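Local atomic coordinates of malonate decarboxylase subunit alpha (Acinetobacter baumannii ATCC 17978, PDB entry 6MPR), a protein that probably acts as the acyl-carrier-protein transferase subunit of malonate decarboxylase, exchanging acetyl for malonyl on the carrier protein so that malonate can be decarboxylated. Residues I310-T323 against D336-R350. Residues are numbered along the deposited sequence; the frame is centred on the assembly and turned at random.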
loop_
_atom_site.group_PDB
_atom_site.type_symbol
_atom_site.label_atom_id
_atom_site.label_comp_id
_atom_site.label_asym_id
_atom_site.label_seq_id
_atom_site.Cartn_x
_atom_site.Cartn_y
_atom_site.Cartn_z
ATOM N N ILE A 310 20.906 -16.775 6.355
ATOM C CA ILE A 310 21.276 -16.563 4.959
ATOM C C ILE A 310 22.385 -17.523 4.556
ATOM O O ILE A 310 22.309 -18.183 3.515
ATOM C CB ILE A 310 21.718 -15.112 4.723
ATOM C CG1 ILE A 310 20.569 -14.146 5.001
ATOM C CG2 ILE A 310 22.224 -14.943 3.291
ATOM C CD1 ILE A 310 21.039 -12.701 5.045
ATOM N N GLU A 311 23.438 -17.609 5.373
ATOM C CA GLU A 311 24.609 -18.391 4.978
ATOM C C GLU A 311 24.290 -19.869 4.837
ATOM O O GLU A 311 24.934 -20.562 4.035
ATOM C CB GLU A 311 25.742 -18.197 5.986
ATOM C CG GLU A 311 26.295 -16.777 6.026
ATOM C CD GLU A 311 26.801 -16.317 4.667
ATOM O OE1 GLU A 311 27.763 -16.917 4.154
ATOM O OE2 GLU A 311 26.216 -15.365 4.105
ATOM N N THR A 312 23.333 -20.383 5.616
ATOM C CA THR A 312 22.997 -21.802 5.527
ATOM C C THR A 312 21.899 -22.098 4.519
ATOM O O THR A 312 21.475 -23.257 4.416
ATOM C CB THR A 312 22.580 -22.358 6.895
ATOM O OG1 THR A 312 21.565 -21.518 7.463
ATOM C CG2 THR A 312 23.775 -22.425 7.844
ATOM N N GLY A 313 21.427 -21.098 3.780
ATOM C CA GLY A 313 20.512 -21.337 2.675
ATOM C C GLY A 313 19.034 -21.294 3.004
ATOM O O GLY A 313 18.228 -21.709 2.164
ATOM N N TRP A 314 18.646 -20.803 4.186
ATOM C CA TRP A 314 17.223 -20.700 4.505
ATOM C C TRP A 314 16.576 -19.534 3.782
ATOM O O TRP A 314 15.425 -19.632 3.337
ATOM C CB TRP A 314 17.006 -20.502 6.004
ATOM C CG TRP A 314 17.268 -21.715 6.805
ATOM C CD1 TRP A 314 18.488 -22.240 7.115
ATOM C CD2 TRP A 314 16.292 -22.557 7.426
ATOM N NE1 TRP A 314 18.330 -23.371 7.882
ATOM C CE2 TRP A 314 16.992 -23.580 8.093
ATOM C CE3 TRP A 314 14.894 -22.543 7.484
ATOM C CZ2 TRP A 314 16.340 -24.598 8.790
ATOM C CZ3 TRP A 314 14.250 -23.542 8.176
ATOM C CH2 TRP A 314 14.972 -24.562 8.820
ATOM N N VAL A 315 17.294 -18.422 3.674
ATOM C CA VAL A 315 16.726 -17.145 3.267
ATOM C C VAL A 315 16.946 -16.984 1.771
ATOM O O VAL A 315 18.085 -16.793 1.321
ATOM C CB VAL A 315 17.354 -15.981 4.036
ATOM C CG1 VAL A 315 16.783 -14.668 3.535
ATOM C CG2 VAL A 315 17.128 -16.131 5.542
ATOM N N GLU A 316 15.851 -17.001 1.005
ATOM C CA GLU A 316 15.936 -16.910 -0.448
ATOM C C GLU A 316 15.876 -15.486 -0.969
ATOM O O GLU A 316 16.509 -15.185 -1.990
ATOM C CB GLU A 316 14.831 -17.760 -1.081
ATOM C CG GLU A 316 15.169 -19.239 -0.857
ATOM C CD GLU A 316 14.093 -20.207 -1.293
ATOM O OE1 GLU A 316 14.179 -21.382 -0.875
ATOM O OE2 GLU A 316 13.172 -19.807 -2.041
ATOM N N SER A 317 15.159 -14.603 -0.285
ATOM C CA SER A 317 15.004 -13.237 -0.753
ATOM C C SER A 317 14.699 -12.341 0.438
ATOM O O SER A 317 13.993 -12.738 1.370
ATOM C CB SER A 317 13.886 -13.137 -1.793
ATOM O OG SER A 317 12.614 -13.357 -1.197
ATOM N N VAL A 318 15.241 -11.133 0.399
ATOM C CA VAL A 318 14.923 -10.104 1.386
ATOM C C VAL A 318 14.734 -8.803 0.634
ATOM O O VAL A 318 15.640 -8.373 -0.094
ATOM C CB VAL A 318 16.035 -9.933 2.435
ATOM C CG1 VAL A 318 15.653 -8.860 3.459
ATOM C CG2 VAL A 318 16.347 -11.237 3.113
ATOM N N HIS A 319 13.573 -8.176 0.810
ATOM C CA HIS A 319 13.342 -6.790 0.422
ATOM C C HIS A 319 13.348 -5.925 1.677
ATOM O O HIS A 319 12.790 -6.319 2.702
ATOM C CB HIS A 319 12.010 -6.632 -0.314
ATOM C CG HIS A 319 11.873 -5.300 -0.970
ATOM N ND1 HIS A 319 11.213 -4.246 -0.372
ATOM C CD2 HIS A 319 12.398 -4.816 -2.122
ATOM C CE1 HIS A 319 11.299 -3.182 -1.151
ATOM N NE2 HIS A 319 12.021 -3.498 -2.214
ATOM N N CYS A 320 13.972 -4.743 1.598
ATOM C CA CYS A 320 14.351 -3.973 2.783
ATOM C C CYS A 320 13.641 -2.628 2.843
ATOM O O CYS A 320 13.528 -1.938 1.827
ATOM C CB CYS A 320 15.858 -3.697 2.812
ATOM S SG CYS A 320 16.887 -5.162 2.908
ATOM N N PHE A 321 13.208 -2.249 4.065
ATOM C CA PHE A 321 12.697 -0.904 4.313
ATOM C C PHE A 321 13.814 0.133 4.325
ATOM O O PHE A 321 13.584 1.296 3.971
ATOM C CB PHE A 321 11.976 -0.848 5.661
ATOM C CG PHE A 321 11.045 -1.994 5.927
ATOM C CD1 PHE A 321 9.737 -1.962 5.473
ATOM C CD2 PHE A 321 11.476 -3.089 6.654
ATOM C CE1 PHE A 321 8.866 -3.005 5.749
ATOM C CE2 PHE A 321 10.617 -4.143 6.934
ATOM C CZ PHE A 321 9.316 -4.113 6.473
ATOM N N GLY A 322 15.012 -0.274 4.736
ATOM C CA GLY A 322 16.174 0.574 4.906
ATOM C C GLY A 322 17.412 -0.293 4.983
ATOM O O GLY A 322 17.350 -1.508 4.802
ATOM N N THR A 323 18.540 0.343 5.272
ATOM C CA THR A 323 19.809 -0.354 5.431
ATOM C C THR A 323 19.942 -0.890 6.856
ATOM O O THR A 323 19.025 -0.800 7.678
ATOM C CB THR A 323 20.976 0.589 5.117
ATOM O OG1 THR A 323 22.158 -0.178 4.912
ATOM C CG2 THR A 323 21.225 1.565 6.288
ATOM N N ASP A 336 22.277 -12.279 -4.765
ATOM C CA ASP A 336 21.221 -13.246 -5.065
ATOM C C ASP A 336 20.049 -13.148 -4.091
ATOM O O ASP A 336 18.924 -13.518 -4.450
ATOM C CB ASP A 336 21.780 -14.673 -5.069
ATOM C CG ASP A 336 22.497 -15.003 -6.363
ATOM O OD1 ASP A 336 22.285 -14.261 -7.342
ATOM O OD2 ASP A 336 23.271 -15.992 -6.416
ATOM N N VAL A 337 20.284 -12.646 -2.886
ATOM C CA VAL A 337 19.281 -12.594 -1.831
ATOM C C VAL A 337 18.624 -11.225 -1.743
ATOM O O VAL A 337 17.404 -11.130 -1.640
ATOM C CB VAL A 337 19.920 -12.991 -0.484
ATOM C CG1 VAL A 337 18.920 -12.822 0.651
ATOM C CG2 VAL A 337 20.401 -14.439 -0.584
ATOM N N PHE A 338 19.422 -10.157 -1.784
ATOM C CA PHE A 338 18.959 -8.788 -1.577
ATOM C C PHE A 338 18.675 -8.094 -2.907
ATOM O O PHE A 338 19.045 -8.578 -3.981
ATOM C CB PHE A 338 19.998 -7.987 -0.771
ATOM C CG PHE A 338 20.198 -8.498 0.644
ATOM C CD1 PHE A 338 19.342 -8.101 1.660
ATOM C CD2 PHE A 338 21.222 -9.382 0.937
ATOM C CE1 PHE A 338 19.495 -8.568 2.953
ATOM C CE2 PHE A 338 21.388 -9.871 2.246
ATOM C CZ PHE A 338 20.517 -9.459 3.249
ATOM N N PHE A 339 18.014 -6.932 -2.829
ATOM C CA PHE A 339 17.753 -6.109 -4.006
ATOM C C PHE A 339 18.856 -5.056 -4.106
ATOM O O PHE A 339 18.938 -4.147 -3.275
ATOM C CB PHE A 339 16.361 -5.474 -3.928
ATOM C CG PHE A 339 15.235 -6.464 -4.150
ATOM C CD1 PHE A 339 14.800 -7.283 -3.113
ATOM C CD2 PHE A 339 14.641 -6.599 -5.406
ATOM C CE1 PHE A 339 13.772 -8.213 -3.311
ATOM C CE2 PHE A 339 13.602 -7.518 -5.613
ATOM C CZ PHE A 339 13.169 -8.324 -4.555
ATOM N N THR A 340 19.704 -5.178 -5.121
ATOM C CA THR A 340 20.870 -4.316 -5.263
ATOM C C THR A 340 20.893 -3.739 -6.668
ATOM O O THR A 340 20.421 -4.366 -7.622
ATOM C CB THR A 340 22.177 -5.077 -5.002
ATOM O OG1 THR A 340 22.330 -6.114 -5.972
ATOM C CG2 THR A 340 22.191 -5.665 -3.586
ATOM N N GLY A 341 21.420 -2.525 -6.785
ATOM C CA GLY A 341 21.508 -1.894 -8.079
ATOM C C GLY A 341 22.640 -2.448 -8.905
ATOM O O GLY A 341 23.513 -3.171 -8.419
ATOM N N ARG A 342 22.620 -2.111 -10.198
ATOM C CA ARG A 342 23.724 -2.567 -11.035
ATOM C C ARG A 342 25.042 -1.950 -10.585
ATOM O O ARG A 342 26.110 -2.512 -10.860
ATOM C CB ARG A 342 23.440 -2.276 -12.512
ATOM C CG ARG A 342 23.560 -0.837 -12.929
ATOM C CD ARG A 342 23.537 -0.732 -14.454
ATOM N NE ARG A 342 22.284 -1.239 -15.011
ATOM C CZ ARG A 342 21.752 -0.809 -16.150
ATOM N NH1 ARG A 342 22.366 0.137 -16.843
ATOM N NH2 ARG A 342 20.607 -1.312 -16.588
ATOM N N ASP A 343 24.982 -0.823 -9.861
ATOM C CA ASP A 343 26.156 -0.277 -9.190
ATOM C C ASP A 343 26.662 -1.188 -8.070
ATOM O O ASP A 343 27.834 -1.086 -7.682
ATOM C CB ASP A 343 25.841 1.115 -8.631
ATOM C CG ASP A 343 24.862 1.077 -7.452
ATOM O OD1 ASP A 343 23.641 1.024 -7.684
ATOM O OD2 ASP A 343 25.314 1.099 -6.285
ATOM N N GLY A 344 25.814 -2.066 -7.537
ATOM C CA GLY A 344 26.200 -2.994 -6.489
ATOM C C GLY A 344 25.500 -2.791 -5.154
ATOM O O GLY A 344 25.387 -3.751 -4.378
ATOM N N ALA A 345 25.006 -1.592 -4.855
ATOM C CA ALA A 345 24.526 -1.278 -3.511
ATOM C C ALA A 345 23.023 -1.542 -3.339
ATOM O O ALA A 345 22.229 -1.416 -4.280
ATOM C CB ALA A 345 24.826 0.184 -3.171
ATOM N N LEU A 346 22.648 -1.894 -2.102
ATOM C CA LEU A 346 21.252 -2.062 -1.712
ATOM C C LEU A 346 20.379 -0.906 -2.190
ATOM O O LEU A 346 20.795 0.255 -2.171
ATOM C CB LEU A 346 21.161 -2.159 -0.182
ATOM C CG LEU A 346 19.786 -2.244 0.498
ATOM C CD1 LEU A 346 19.070 -3.553 0.142
ATOM C CD2 LEU A 346 19.883 -2.071 2.035
ATOM N N ARG A 347 19.146 -1.232 -2.594
ATOM C CA ARG A 347 18.076 -0.251 -2.810
ATOM C C ARG A 347 16.946 -0.612 -1.851
ATOM O O ARG A 347 16.169 -1.539 -2.108
ATOM C CB ARG A 347 17.604 -0.249 -4.269
ATOM C CG ARG A 347 16.238 0.349 -4.543
ATOM C CD ARG A 347 16.255 1.840 -4.934
ATOM N NE ARG A 347 14.895 2.275 -5.275
ATOM C CZ ARG A 347 14.533 3.512 -5.616
ATOM N NH1 ARG A 347 15.431 4.500 -5.684
ATOM N NH2 ARG A 347 13.257 3.761 -5.887
ATOM N N SER A 348 16.890 0.079 -0.717
ATOM C CA SER A 348 15.723 -0.041 0.135
ATOM C C SER A 348 14.591 0.798 -0.441
ATOM O O SER A 348 14.787 1.658 -1.303
ATOM C CB SER A 348 16.037 0.422 1.548
ATOM O OG SER A 348 16.610 1.709 1.517
ATOM N N ASN A 349 13.384 0.523 0.039
ATOM C CA ASN A 349 12.226 1.282 -0.401
ATOM C C ASN A 349 11.146 1.016 0.645
ATOM O O ASN A 349 10.487 -0.020 0.587
ATOM C CB ASN A 349 11.803 0.843 -1.799
ATOM C CG ASN A 349 10.657 1.656 -2.362
ATOM O OD1 ASN A 349 9.779 2.114 -1.627
ATOM N ND2 ASN A 349 10.647 1.823 -3.691
ATOM N N ARG A 350 10.991 1.940 1.602
ATOM C CA ARG A 350 10.104 1.648 2.731
ATOM C C ARG A 350 8.653 1.526 2.279
ATOM O O ARG A 350 7.924 0.643 2.756
ATOM C CB ARG A 350 10.252 2.702 3.843
ATOM C CG ARG A 350 9.234 2.506 5.000
ATOM C CD ARG A 350 9.672 3.190 6.302
ATOM N NE ARG A 350 10.692 2.401 6.994
ATOM C CZ ARG A 350 11.968 2.751 7.130
ATOM N NH1 ARG A 350 12.400 3.904 6.648
ATOM N NH2 ARG A 350 12.823 1.951 7.764
HETATM O O HOH W 1 16.171 -13.530 -4.142
HETATM O O HOH W 2 17.025 -6.159 -0.246
HETATM O O HOH W 3 13.563 -1.869 -3.903
HETATM O O HOH W 4 15.449 -3.758 -0.679
#
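Strand 317-319, outermost within the chain in its mixed sheet, is flanked by the loop 336-350, and two direct backbone hydrogen bonds, at Val318 and at Cys320 just past the strand, tie them together. Val318 N gives to Val337 O at 3.0 Å, approaching from above the carbonyl plane; Asn349 N gives to Cys320 O at 3.0 Å, almost in line with the C=O. Between them the chains stand further apart and water fills in: one molecule joins Val318 O to Phe339 N, another Cys320 N to Arg347 O, so these buried backbone groups are still paired. His319 swings its ring out anti to its own N (chi1 -168°) and sets its edge on the face of Phe339, CD2 lying 3.6 Å from CD1 of that phenylalanine with the planes 75° apart. A further water links His319 NE2 to Arg347 O. On the apolar side, the Phe338 ring runs alongside Val318, with CE1 3.8 Å from Val318 CB, while its CZ meets Ile310 CD1 at 3.7 Å. Cys320 SG sits at the edge of the same ring and also touches Leu346 CD1, 3.9 Å away. Further on, Phe321 O lies over the centre of the Arg350 guanidinium, whose NH1 is salt-bridged to Glu179 and Asp180. Strand 297-299 pairs with 317-319, helix 328-332 packs on Phe338 and Leu346, and helix 350-359 touches His319 and Phe321.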